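Local coordinates for protein PLP-Dependent L-Arginine Hydroxylase MppP (Streptomyces wadayamensis, PDB 6C92) that uses pyridoxal 5'-phosphate to hydroxylate L-arginine, although it has the fold of the class I aminotransferases, at residues L185-S190 / W213-D218. Residues are numbered along the deposited sequence; the frame is centred on the assembly and turned at random.
Sequences LALDTS and WVVIED. With EQJ ((E)-N~2~-({3-hydroxy-2-methyl-5-[(phosphonooxy)methyl]pyridin-4-yl}methylidene)-L-arginine), chain E.
T189 carries OG1 between its backbone N and carbonyl carbon (chi1 61°), while the chain of E217 bends at chi2 (-90°) and brings its carboxylate back to meet that hydroxyl. OG1 donates to E217 OE2 at 2.8 Å, coming down from above the carboxylate plane. Water 1 sits between T189 O and E217 OE2 and accepts from D218 N; beyond the pair, Y203 and R192 hold E217 OE1. Next to this, T189 OG1 rests 3.6 Å from V215 CG1.

Upstream the strands run parallel, their axes 4.7 Å apart. V214 is gripped twice, its N by L185 O and its O by L187 N; I216 N then reaches L187 O at 2.7 Å, almost straight, and I216 O takes T189 N. L187 CD1 meets V215 CG2 at 4.2 Å on the face that also holds L185 and W213, packed by helix 202-209. A186, V214, D188 and I216 face the other way, with helix 90-102 over A186 and I216.

D188 sends CG anti to its backbone N (chi1 178°), setting OD2 2.5 Å from EQJ N03, the pyridine nitrogen. Its OD1 accepts from S190 N (3.0 Å) in an Asx turn that helps to fix the carboxylate's rotation. With an alanine at D188, the pyridine nitrogen would probably lose its carboxylate mate and S190 N its acceptor. D218, its OD1 held by G220 N and its OD2 salt-bridged to K221, lies beside the phosphate arm of EQJ, OD2 4.0 Å from the ester oxygen O07. Strand 184-188, helix 202-209 and strand 213-218 form a beta-alpha-beta unit, with D188 meeting the pyridine nitrogen of the PLP-arginine aldimine, as in fold type I PLP enzymes.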
ATOM      1  N   LEU A 185      -4.904  -2.394 -23.132  1.00 18.65           N
ATOM      2  CA  LEU A 185      -4.203  -3.639 -22.842  1.00 16.61           C
ATOM      3  C   LEU A 185      -3.452  -3.492 -21.532  1.00 20.95           C
ATOM      4  O   LEU A 185      -2.607  -2.602 -21.403  1.00 19.34           O
ATOM      5  CB  LEU A 185      -3.237  -4.006 -23.958  1.00 15.69           C
ATOM      6  CG  LEU A 185      -2.427  -5.280 -23.694  1.00 20.01           C
ATOM      7  CD1 LEU A 185      -3.317  -6.516 -23.438  1.00 21.05           C
ATOM      8  CD2 LEU A 185      -1.499  -5.544 -24.878  1.00 24.17           C
ATOM      9  N   ALA A 186      -3.753  -4.364 -20.575  1.00 17.39           N
ATOM     10  CA  ALA A 186      -3.131  -4.336 -19.260  1.00 15.99           C
ATOM     11  C   ALA A 186      -2.409  -5.652 -19.019  1.00 21.98           C
ATOM     12  O   ALA A 186      -2.974  -6.733 -19.244  1.00 19.08           O
ATOM     13  CB  ALA A 186      -4.152  -4.094 -18.153  1.00 18.41           C
ATOM     14  N   LEU A 187      -1.169  -5.557 -18.560  1.00 17.45           N
ATOM     15  CA  LEU A 187      -0.357  -6.722 -18.247  1.00 15.35           C
ATOM     16  C   LEU A 187       0.061  -6.718 -16.781  1.00 20.95           C
ATOM     17  O   LEU A 187       0.492  -5.686 -16.243  1.00 19.60           O
ATOM     18  CB  LEU A 187       0.908  -6.757 -19.107  1.00 19.03           C
ATOM     19  CG  LEU A 187       0.810  -6.636 -20.633  1.00 22.24           C
ATOM     20  CD1 LEU A 187       2.208  -6.735 -21.182  1.00 20.83           C
ATOM     21  CD2 LEU A 187      -0.074  -7.730 -21.230  1.00 22.92           C
ATOM     22  N   ASP A 188      -0.036  -7.885 -16.151  1.00 19.41           N
ATOM     23  CA  ASP A 188       0.563  -8.141 -14.835  1.00 18.10           C
ATOM     24  C   ASP A 188       1.775  -9.049 -15.055  1.00 19.51           C
ATOM     25  O   ASP A 188       1.624 -10.215 -15.447  1.00 21.40           O
ATOM     26  CB  ASP A 188      -0.471  -8.761 -13.900  1.00 21.94           C
ATOM     27  CG  ASP A 188       0.106  -9.109 -12.519  1.00 26.34           C
ATOM     28  OD1 ASP A 188       1.294  -9.489 -12.412  1.00 23.80           O
ATOM     29  OD2 ASP A 188      -0.650  -9.033 -11.537  1.00 27.20           O
ATOM     30  N   THR A 189       2.974  -8.504 -14.817  1.00 17.44           N
ATOM     31  CA  THR A 189       4.247  -9.164 -15.111  1.00 18.55           C
ATOM     32  C   THR A 189       5.040  -9.429 -13.834  1.00 18.99           C
ATOM     33  O   THR A 189       6.278  -9.519 -13.831  1.00 21.62           O
ATOM     34  CB  THR A 189       5.042  -8.337 -16.112  1.00 24.18           C
ATOM     35  OG1 THR A 189       5.320  -7.038 -15.560  1.00 23.90           O
ATOM     36  CG2 THR A 189       4.230  -8.176 -17.362  1.00 22.50           C
ATOM     37  N   SER A 190       4.290  -9.615 -12.756  1.00 20.65           N
ATOM     38  CA  SER A 190       4.828  -9.935 -11.440  1.00 20.13           C
ATOM     39  C   SER A 190       5.815 -11.109 -11.435  1.00 24.31           C
ATOM     40  O   SER A 190       6.801 -11.086 -10.690  1.00 22.96           O
ATOM     41  CB  SER A 190       3.644 -10.218 -10.515  1.00 29.46           C
ATOM     42  OG  SER A 190       4.112 -10.818  -9.334  1.00 59.55           O
ATOM     43  N   TRP A 213      -2.003   1.326 -22.965  1.00 18.12           N
ATOM     44  CA  TRP A 213      -1.527   0.190 -22.191  1.00 15.21           C
ATOM     45  C   TRP A 213      -1.127   0.562 -20.776  1.00 17.25           C
ATOM     46  O   TRP A 213      -0.787   1.710 -20.463  1.00 16.80           O
ATOM     47  CB  TRP A 213      -0.346  -0.522 -22.887  1.00 17.30           C
ATOM     48  CG  TRP A 213       0.858   0.353 -23.207  1.00 18.12           C
ATOM     49  CD1 TRP A 213       1.134   0.940 -24.420  1.00 18.22           C
ATOM     50  CD2 TRP A 213       1.928   0.738 -22.323  1.00 17.04           C
ATOM     51  NE1 TRP A 213       2.296   1.668 -24.348  1.00 20.01           N
ATOM     52  CE2 TRP A 213       2.802   1.571 -23.073  1.00 23.66           C
ATOM     53  CE3 TRP A 213       2.226   0.484 -20.966  1.00 15.70           C
ATOM     54  CZ2 TRP A 213       3.953   2.148 -22.522  1.00 18.04           C
ATOM     55  CZ3 TRP A 213       3.382   1.066 -20.417  1.00 17.33           C
ATOM     56  CH2 TRP A 213       4.234   1.877 -21.204  1.00 17.40           C
ATOM     57  N   VAL A 214      -1.148  -0.465 -19.930  1.00 16.04           N
ATOM     58  CA  VAL A 214      -0.701  -0.401 -18.540  1.00 16.89           C
ATOM     59  C   VAL A 214       0.035  -1.693 -18.256  1.00 19.44           C
ATOM     60  O   VAL A 214      -0.433  -2.766 -18.638  1.00 17.94           O
ATOM     61  CB  VAL A 214      -1.876  -0.237 -17.545  1.00 21.02           C
ATOM     62  CG1 VAL A 214      -1.366  -0.355 -16.122  1.00 22.40           C
ATOM     63  CG2 VAL A 214      -2.550   1.103 -17.694  1.00 24.96           C
ATOM     64  N   VAL A 215       1.188  -1.608 -17.592  1.00 16.99           N
ATOM     65  CA  VAL A 215       1.890  -2.790 -17.107  1.00 16.56           C
ATOM     66  C   VAL A 215       2.069  -2.638 -15.595  1.00 19.99           C
ATOM     67  O   VAL A 215       2.507  -1.582 -15.114  1.00 18.56           O
ATOM     68  CB  VAL A 215       3.258  -2.981 -17.798  1.00 16.92           C
ATOM     69  CG1 VAL A 215       3.972  -4.227 -17.271  1.00 18.49           C
ATOM     70  CG2 VAL A 215       3.119  -3.051 -19.320  1.00 18.42           C
ATOM     71  N   ILE A 216       1.756  -3.689 -14.853  1.00 17.73           N
ATOM     72  CA  ILE A 216       2.064  -3.747 -13.426  1.00 15.34           C
ATOM     73  C   ILE A 216       3.227  -4.705 -13.234  1.00 17.78           C
ATOM     74  O   ILE A 216       3.062  -5.922 -13.346  1.00 19.53           O
ATOM     75  CB  ILE A 216       0.848  -4.174 -12.589  1.00 18.22           C
ATOM     76  CG1 ILE A 216      -0.242  -3.130 -12.703  1.00 20.34           C
ATOM     77  CG2 ILE A 216       1.213  -4.372 -11.136  1.00 19.39           C
ATOM     78  CD1 ILE A 216      -1.560  -3.576 -12.224  1.00 22.13           C
ATOM     79  N   GLU A 217       4.402  -4.161 -12.936  1.00 17.81           N
ATOM     80  CA  GLU A 217       5.552  -4.958 -12.541  1.00 19.41           C
ATOM     81  C   GLU A 217       5.517  -5.135 -11.025  1.00 19.67           C
ATOM     82  O   GLU A 217       4.789  -4.439 -10.311  1.00 19.21           O
ATOM     83  CB  GLU A 217       6.873  -4.297 -12.959  1.00 22.30           C
ATOM     84  CG  GLU A 217       6.981  -3.813 -14.414  1.00 19.26           C
ATOM     85  CD  GLU A 217       7.521  -4.860 -15.380  1.00 21.85           C
ATOM     86  OE1 GLU A 217       7.638  -4.527 -16.582  1.00 20.86           O
ATOM     87  OE2 GLU A 217       7.834  -5.992 -14.956  1.00 22.42           O
ATOM     88  N   ASP A 218       6.312  -6.079 -10.531  1.00 20.35           N
ATOM     89  CA  ASP A 218       6.314  -6.382  -9.107  1.00 19.45           C
ATOM     90  C   ASP A 218       7.696  -6.888  -8.755  1.00 18.20           C
ATOM     91  O   ASP A 218       8.204  -7.787  -9.427  1.00 21.44           O
ATOM     92  CB  ASP A 218       5.268  -7.454  -8.788  1.00 20.22           C
ATOM     93  CG  ASP A 218       5.150  -7.762  -7.313  1.00 31.27           C
ATOM     94  OD1 ASP A 218       5.705  -7.016  -6.469  1.00 26.85           O
ATOM     95  OD2 ASP A 218       4.473  -8.778  -7.006  1.00 33.28           O
TER
HETATM   96  C01 EQJ E 401       0.042 -12.355 -10.690  1.00 29.38           C
HETATM   97  C02 EQJ E 401       0.016 -11.616  -9.355  1.00 32.31           C
HETATM   98  C04 EQJ E 401      -0.141  -9.547  -8.266  1.00 28.48           C
HETATM   99  C05 EQJ E 401      -0.058 -10.173  -7.034  1.00 34.80           C
HETATM  100  C06 EQJ E 401      -0.120  -9.319  -5.721  1.00 29.82           C
HETATM  101  C12 EQJ E 401       0.042 -11.592  -6.948  1.00 51.62           C
HETATM  102  C13 EQJ E 401       0.164 -12.264  -5.572  1.00 63.35           C
HETATM  103  C15 EQJ E 401       0.846 -14.255  -4.224  1.00 50.66           C
HETATM  104  C16 EQJ E 401       0.330 -13.542  -2.937  1.00 43.61           C
HETATM  105  C17 EQJ E 401      -1.174 -13.213  -2.786  1.00 40.02           C
HETATM  106  C18 EQJ E 401      -1.344 -12.348  -1.510  1.00 31.67           C
HETATM  107  C20 EQJ E 401      -3.178 -10.553  -1.792  1.00 37.08           C
HETATM  108  C23 EQJ E 401       0.348 -15.697  -4.359  1.00 31.41           C
HETATM  109  C26 EQJ E 401       0.101 -12.312  -8.142  1.00 48.64           C
HETATM  110  N03 EQJ E 401      -0.100 -10.293  -9.390  1.00 22.75           N
HETATM  111  N14 EQJ E 401       0.605 -13.502  -5.470  1.00 56.06           N
HETATM  112  N19 EQJ E 401      -2.733 -11.893  -1.350  1.00 26.21           N
HETATM  113  N21 EQJ E 401      -2.195  -9.727  -2.405  1.00 24.80           N
HETATM  114  N22 EQJ E 401      -4.424 -10.139  -1.652  1.00 32.03           N
HETATM  115  O07 EQJ E 401       1.090  -9.485  -5.013  1.00 21.69           O
HETATM  116  O09 EQJ E 401       0.539  -9.666  -2.507  1.00 20.58           O
HETATM  117  O10 EQJ E 401       2.642  -8.488  -3.266  1.00 19.91           O
HETATM  118  O11 EQJ E 401       0.379  -7.508  -3.617  1.00 17.98           O
HETATM  119  O24 EQJ E 401       0.191 -16.187  -5.483  1.00 29.27           O
HETATM  120  O25 EQJ E 401       0.121 -16.419  -3.360  1.00 27.42           O
HETATM  121  O27 EQJ E 401       0.218 -13.681  -8.128  1.00 41.86           O
HETATM  122  P08 EQJ E 401       1.166  -8.784  -3.516  1.00 20.46           P
HETATM  123  O   HOH W   1       7.871  -7.435 -12.730  1.00 19.29           O
HETATM  124  O   HOH W   2       8.131 -10.255  -8.323  1.00 25.28           O